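Polyisoprenyl-teichoic acid--peptidoglycan teichoic acid transferase TagV (Bacillus subtilis, PDB 6UF3) belongs to the LytR-CpsA-Psr (LCP) family and has an alpha/beta fold built round a mixed beta sheet. Local coordinates at residues I29-D34 / M40-I45; N82-P87 / L222-S227. All coordinates share one frame; numbering follows the deposited sequence.

Contact 1. Residues I29-D34 / M40-I45; sequences IVVTLD and MKMLSI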
loop_
_atom_site.group_PDB
_atom_site.type_symbol
_atom_site.label_atom_id
_atom_site.label_comp_id
_atom_site.label_asym_id
_atom_site.label_seq_id
_atom_site.Cartn_x
_atom_site.Cartn_y
_atom_site.Cartn_z
ATOM N N ILE A 29 2.358 -0.281 -1.117
ATOM C CA ILE A 29 2.226 -1.558 -0.421
ATOM C C ILE A 29 1.875 -2.640 -1.428
ATOM O O ILE A 29 0.909 -2.504 -2.180
ATOM C CB ILE A 29 1.158 -1.496 0.682
ATOM C CG1 ILE A 29 1.507 -0.414 1.704
ATOM C CG2 ILE A 29 1.062 -2.867 1.367
ATOM C CD1 ILE A 29 0.373 -0.051 2.654
ATOM N N VAL A 30 2.637 -3.730 -1.423
ATOM C CA VAL A 30 2.388 -4.878 -2.284
ATOM C C VAL A 30 1.796 -5.992 -1.434
ATOM O O VAL A 30 2.315 -6.294 -0.353
ATOM C CB VAL A 30 3.682 -5.348 -2.963
ATOM C CG1 VAL A 30 3.477 -6.673 -3.668
ATOM C CG2 VAL A 30 4.133 -4.275 -3.968
ATOM N N VAL A 31 0.711 -6.594 -1.915
ATOM C CA VAL A 31 0.129 -7.786 -1.296
ATOM C C VAL A 31 0.157 -8.896 -2.334
ATOM O O VAL A 31 -0.232 -8.678 -3.486
ATOM C CB VAL A 31 -1.308 -7.526 -0.806
ATOM C CG1 VAL A 31 -1.953 -8.824 -0.290
ATOM C CG2 VAL A 31 -1.318 -6.455 0.271
ATOM N N THR A 32 0.635 -10.079 -1.946
ATOM C CA THR A 32 0.544 -11.249 -2.808
ATOM C C THR A 32 -0.469 -12.221 -2.205
ATOM O O THR A 32 -0.582 -12.331 -0.983
ATOM C CB THR A 32 1.909 -11.927 -3.025
ATOM O OG1 THR A 32 2.509 -12.252 -1.767
ATOM C CG2 THR A 32 2.863 -10.986 -3.770
ATOM N N LEU A 33 -1.229 -12.882 -3.063
ATOM C CA LEU A 33 -2.342 -13.724 -2.630
ATOM C C LEU A 33 -2.239 -15.084 -3.300
ATOM O O LEU A 33 -1.964 -15.187 -4.503
ATOM C CB LEU A 33 -3.696 -13.064 -2.963
ATOM C CG LEU A 33 -4.022 -11.702 -2.335
ATOM C CD1 LEU A 33 -3.562 -10.544 -3.239
ATOM C CD2 LEU A 33 -5.504 -11.574 -2.059
ATOM N N ASP A 34 -2.450 -16.140 -2.505
ATOM C CA ASP A 34 -2.552 -17.502 -3.015
ATOM C C ASP A 34 -3.949 -17.967 -2.627
ATOM O O ASP A 34 -4.155 -18.499 -1.515
ATOM C CB ASP A 34 -1.455 -18.394 -2.437
ATOM C CG ASP A 34 -1.462 -19.792 -3.024
ATOM O OD1 ASP A 34 -2.327 -20.091 -3.876
ATOM O OD2 ASP A 34 -0.603 -20.602 -2.617
ATOM N N MET A 40 -1.806 -14.940 2.268
ATOM C CA MET A 40 -1.399 -13.596 1.854
ATOM C C MET A 40 -0.018 -13.251 2.395
ATOM O O MET A 40 0.358 -13.653 3.494
ATOM C CB MET A 40 -2.345 -12.500 2.370
ATOM C CG MET A 40 -3.725 -12.451 1.772
ATOM S SD MET A 40 -4.485 -10.863 2.210
ATOM C CE MET A 40 -6.217 -11.334 2.132
ATOM N N LYS A 41 0.709 -12.429 1.631
ATOM C CA LYS A 41 1.934 -11.799 2.103
ATOM C C LYS A 41 1.841 -10.308 1.814
ATOM O O LYS A 41 1.096 -9.894 0.923
ATOM C CB LYS A 41 3.180 -12.397 1.440
ATOM C CG LYS A 41 3.264 -13.898 1.638
ATOM C CD LYS A 41 4.657 -14.458 1.356
ATOM C CE LYS A 41 4.654 -15.966 1.443
ATOM N NZ LYS A 41 4.388 -16.476 2.819
ATOM N N MET A 42 2.569 -9.507 2.599
ATOM C CA MET A 42 2.482 -8.052 2.496
ATOM C C MET A 42 3.855 -7.425 2.683
ATOM O O MET A 42 4.635 -7.871 3.523
ATOM C CB MET A 42 1.499 -7.464 3.536
ATOM C CG MET A 42 1.343 -5.929 3.421
ATOM S SD MET A 42 0.241 -5.174 4.632
ATOM C CE MET A 42 -1.305 -5.992 4.234
ATOM N N LEU A 43 4.133 -6.380 1.896
ATOM C CA LEU A 43 5.410 -5.689 1.934
ATOM C C LEU A 43 5.187 -4.211 1.629
ATOM O O LEU A 43 4.638 -3.893 0.577
ATOM C CB LEU A 43 6.349 -6.318 0.901
ATOM C CG LEU A 43 7.679 -5.685 0.518
ATOM C CD1 LEU A 43 8.718 -5.950 1.601
ATOM C CD2 LEU A 43 8.114 -6.250 -0.810
ATOM N N SER A 44 5.593 -3.307 2.531
ATOM C CA SER A 44 5.614 -1.896 2.139
ATOM C C SER A 44 6.986 -1.535 1.599
ATOM O O SER A 44 7.991 -2.142 1.959
ATOM C CB SER A 44 5.234 -0.968 3.299
ATOM O OG SER A 44 6.121 -1.088 4.395
ATOM N N ILE A 45 7.015 -0.555 0.707
ATOM C CA ILE A 45 8.266 -0.064 0.140
ATOM C C ILE A 45 8.456 1.382 0.580
ATOM O O ILE A 45 7.649 2.246 0.214
ATOM C CB ILE A 45 8.285 -0.159 -1.392
ATOM C CG1 ILE A 45 7.947 -1.585 -1.857
ATOM C CG2 ILE A 45 9.644 0.301 -1.903
ATOM C CD1 ILE A 45 7.612 -1.678 -3.365
#

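Contact 2. Residues N82-P87 / L222-S227; sequences NFLQIP and LSITGS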
loop_
_atom_site.group_PDB
_atom_site.type_symbol
_atom_site.label_atom_id
_atom_site.label_comp_id
_atom_site.label_asym_id
_atom_site.label_seq_id
_atom_site.Cartn_x
_atom_site.Cartn_y
_atom_site.Cartn_z
ATOM N N ASN A 82 10.096 -4.343 -11.460
ATOM C CA ASN A 82 11.531 -4.537 -11.635
ATOM C C ASN A 82 12.241 -4.688 -10.294
ATOM O O ASN A 82 13.173 -5.495 -10.161
ATOM C CB ASN A 82 12.114 -3.358 -12.409
ATOM C CG ASN A 82 11.713 -3.366 -13.871
ATOM O OD1 ASN A 82 11.056 -4.297 -14.339
ATOM N ND2 ASN A 82 12.120 -2.330 -14.607
ATOM N N PHE A 83 11.823 -3.908 -9.300
ATOM C CA PHE A 83 12.457 -3.945 -7.988
ATOM C C PHE A 83 12.227 -5.283 -7.292
ATOM O O PHE A 83 13.163 -5.855 -6.709
ATOM C CB PHE A 83 11.922 -2.792 -7.140
ATOM C CG PHE A 83 12.532 -2.708 -5.778
ATOM C CD1 PHE A 83 13.882 -2.469 -5.619
ATOM C CD2 PHE A 83 11.744 -2.853 -4.647
ATOM C CE1 PHE A 83 14.440 -2.387 -4.358
ATOM C CE2 PHE A 83 12.298 -2.770 -3.388
ATOM C CZ PHE A 83 13.648 -2.541 -3.245
ATOM N N LEU A 84 10.995 -5.795 -7.337
ATOM C CA LEU A 84 10.658 -7.028 -6.632
ATOM C C LEU A 84 10.771 -8.265 -7.506
ATOM O O LEU A 84 10.614 -9.381 -6.987
ATOM C CB LEU A 84 9.230 -6.951 -6.067
ATOM C CG LEU A 84 8.986 -5.844 -5.041
ATOM C CD1 LEU A 84 7.518 -5.803 -4.554
ATOM C CD2 LEU A 84 9.963 -5.959 -3.881
ATOM N N GLN A 85 11.009 -8.092 -8.807
ATOM C CA GLN A 85 11.133 -9.200 -9.749
ATOM C C GLN A 85 9.917 -10.119 -9.667
ATOM O O GLN A 85 10.029 -11.343 -9.653
ATOM C CB GLN A 85 12.437 -9.968 -9.529
ATOM C CG GLN A 85 13.642 -9.204 -10.020
ATOM C CD GLN A 85 13.646 -9.052 -11.524
ATOM O OE1 GLN A 85 13.861 -10.019 -12.254
ATOM N NE2 GLN A 85 13.418 -7.834 -11.996
ATOM N N ILE A 86 8.743 -9.502 -9.599
ATOM C CA ILE A 86 7.468 -10.218 -9.686
ATOM C C ILE A 86 6.539 -9.423 -10.584
ATOM O O ILE A 86 6.713 -8.212 -10.770
ATOM C CB ILE A 86 6.814 -10.432 -8.303
ATOM C CG1 ILE A 86 6.576 -9.099 -7.576
ATOM C CG2 ILE A 86 7.616 -11.427 -7.462
ATOM C CD1 ILE A 86 5.437 -9.158 -6.546
ATOM N N PRO A 87 5.554 -10.081 -11.179
ATOM C CA PRO A 87 4.506 -9.333 -11.873
ATOM C C PRO A 87 3.548 -8.699 -10.880
ATOM O O PRO A 87 3.271 -9.247 -9.810
ATOM C CB PRO A 87 3.810 -10.404 -12.722
ATOM C CG PRO A 87 4.103 -11.680 -12.051
ATOM C CD PRO A 87 5.411 -11.538 -11.342
ATOM N N LEU A 222 6.615 -9.118 5.121
ATOM C CA LEU A 222 8.021 -9.052 4.757
ATOM C C LEU A 222 8.500 -7.613 4.858
ATOM O O LEU A 222 7.710 -6.682 5.002
ATOM C CB LEU A 222 8.247 -9.586 3.340
ATOM C CG LEU A 222 7.603 -10.939 3.020
ATOM C CD1 LEU A 222 7.997 -11.391 1.630
ATOM C CD2 LEU A 222 7.981 -12.001 4.036
ATOM N N SER A 223 9.819 -7.439 4.793
ATOM C CA SER A 223 10.422 -6.131 5.007
ATOM C C SER A 223 11.510 -5.881 3.978
ATOM O O SER A 223 12.289 -6.782 3.659
ATOM C CB SER A 223 11.036 -6.020 6.413
ATOM O OG SER A 223 10.044 -6.171 7.410
ATOM N N ILE A 224 11.572 -4.647 3.480
ATOM C CA ILE A 224 12.747 -4.175 2.752
ATOM C C ILE A 224 13.683 -3.571 3.794
ATOM O O ILE A 224 13.481 -2.443 4.247
ATOM C CB ILE A 224 12.394 -3.160 1.663
ATOM C CG1 ILE A 224 11.375 -3.741 0.673
ATOM C CG2 ILE A 224 13.667 -2.721 0.940
ATOM C CD1 ILE A 224 11.904 -4.889 -0.156
ATOM N N THR A 225 14.696 -4.334 4.198
ATOM C CA THR A 225 15.707 -3.791 5.087
ATOM C C THR A 225 16.734 -2.997 4.278
ATOM O O THR A 225 16.858 -3.150 3.058
ATOM C CB THR A 225 16.393 -4.903 5.878
ATOM O OG1 THR A 225 17.066 -5.785 4.980
ATOM C CG2 THR A 225 15.358 -5.707 6.689
ATOM N N GLY A 226 17.457 -2.130 4.970
ATOM C CA GLY A 226 18.423 -1.291 4.294
ATOM C C GLY A 226 19.016 -0.269 5.232
ATOM O O GLY A 226 18.895 -0.375 6.455
ATOM N N SER A 227 19.673 0.723 4.640
ATOM C CA SER A 227 20.444 1.706 5.389
ATOM C C SER A 227 20.064 3.115 4.971
ATOM O O SER A 227 19.787 3.365 3.797
ATOM C CB SER A 227 21.957 1.517 5.179
ATOM O OG SER A 227 22.347 0.185 5.452
#

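Contact 1. Residues I29-D34 / M40-I45
Ile29 to Leu33 run antiparallel to Met40 to Ser44, the strand axes at 168° and 4.6 Å apart at their closest, as the two arms of a beta hairpin. Val30-Leu43 and Thr32-Lys41 are the hydrogen-bonded pairs, each closed by two backbone bonds; the straightest runs from Val30 N to Leu43 O (2.8 Å, 170° at the hydrogen). CA-H groups of the non-hydrogen-bonded residues approach carbonyls of the adjoining hydrogen-bonded pairs, as where Val31 CA lies 3.2 Å from Lys41 O.

On the face of Ile29, Val31, Leu33, Met40 and Met42 the packing is apolar and partly diagonal. Met42 holds CG anti to its backbone N, which brings CG to 3.7 Å from Ile29 CG2; the bend at its last torsion (chi3 -61°) then turns the methyl CE to 4.0 Å from Val31 CG2. Met40, extended, sets SD 4.1 Å from Val31 CG1 and runs alongside Leu33.

On the other face Thr32 OG1 sits 3.3 Å from Lys41 CB, while its hydrogen bond goes to His256. Lys41 leads its amine away to a salt bridge with Asp220.

Strand 6-13 flanks Ile29 to Leu33 and strand 220-222 flanks Met40 and Met42, so the hairpin is internal to the mixed sheet. Helix 158-177 packs on the face of Ile29 and Met42, and helices 72-84 and 243-257 on that of Val30 and Leu43.

Contact 2. Residues N82-P87 / L222-S227
Phe83 carries CG anti to its backbone N (chi1 -178°), which swings the ring off the last turn of helix 72-84 toward Ile224, whose side chain comes from the opposite direction with CG1 beside its own backbone N; chi2 of -66° turns CD1 onward to the ring, on the same side as CG2. The meeting is a small apolar helix-to-loop contact in the alpha/beta fold of this LCP-family protein: the C-terminal end of a helix on one face of the mixed sheet touches the connection from strand 220-222 to strand 226-231.

Ile224 uses both of its branches. Its CD1 methyl approaches the ring obliquely, 3.9 Å from Phe83 CE2, and CG2 lies 4.2 Å from Phe83 CZ. The same CD1 is also 4.3 Å from Leu84 CD2, so one methyl touches two successive residues of the helix. All three side chains are buried, although the two segments share just 97 Å² of surface. Pro241 of strand 236-241 touches Phe83 and Ile224 alike.

Beyond Leu84 the helix ends, and Gln85 leaves helical geometry with a positive phi of 53°. Its carbonyl accepts a bond from Gln254 of helix 243-257, and its side chain folds back over the helix end. There Gln85 NE2 donates to Asn82 O at 3.0 Å, with the acceptor close to the plane of the Gln85 amide.

The centres of contacts 1 and 2 lie about 11 Å apart, and the two touch directly. They come in series along the chain: the hairpin of contact 1 is complete before helix 72-84 ends in contact 2, whose second segment arrives only some 135 residues later. Leu43 is shared by both, its CD2 lying 3.6 Å from Leu84 CD2 and its CD1 3.6 Å from Ile224 CG1. The backbones join too, through a probable hydrogen bond from Leu222 N to Met42 O that sets strand 220-222 beside strand 39-44. A late part of the chain thus extends the early hairpin's sheet and places Ile224 against Leu43 on the face that carries helices 72-84 and 243-257.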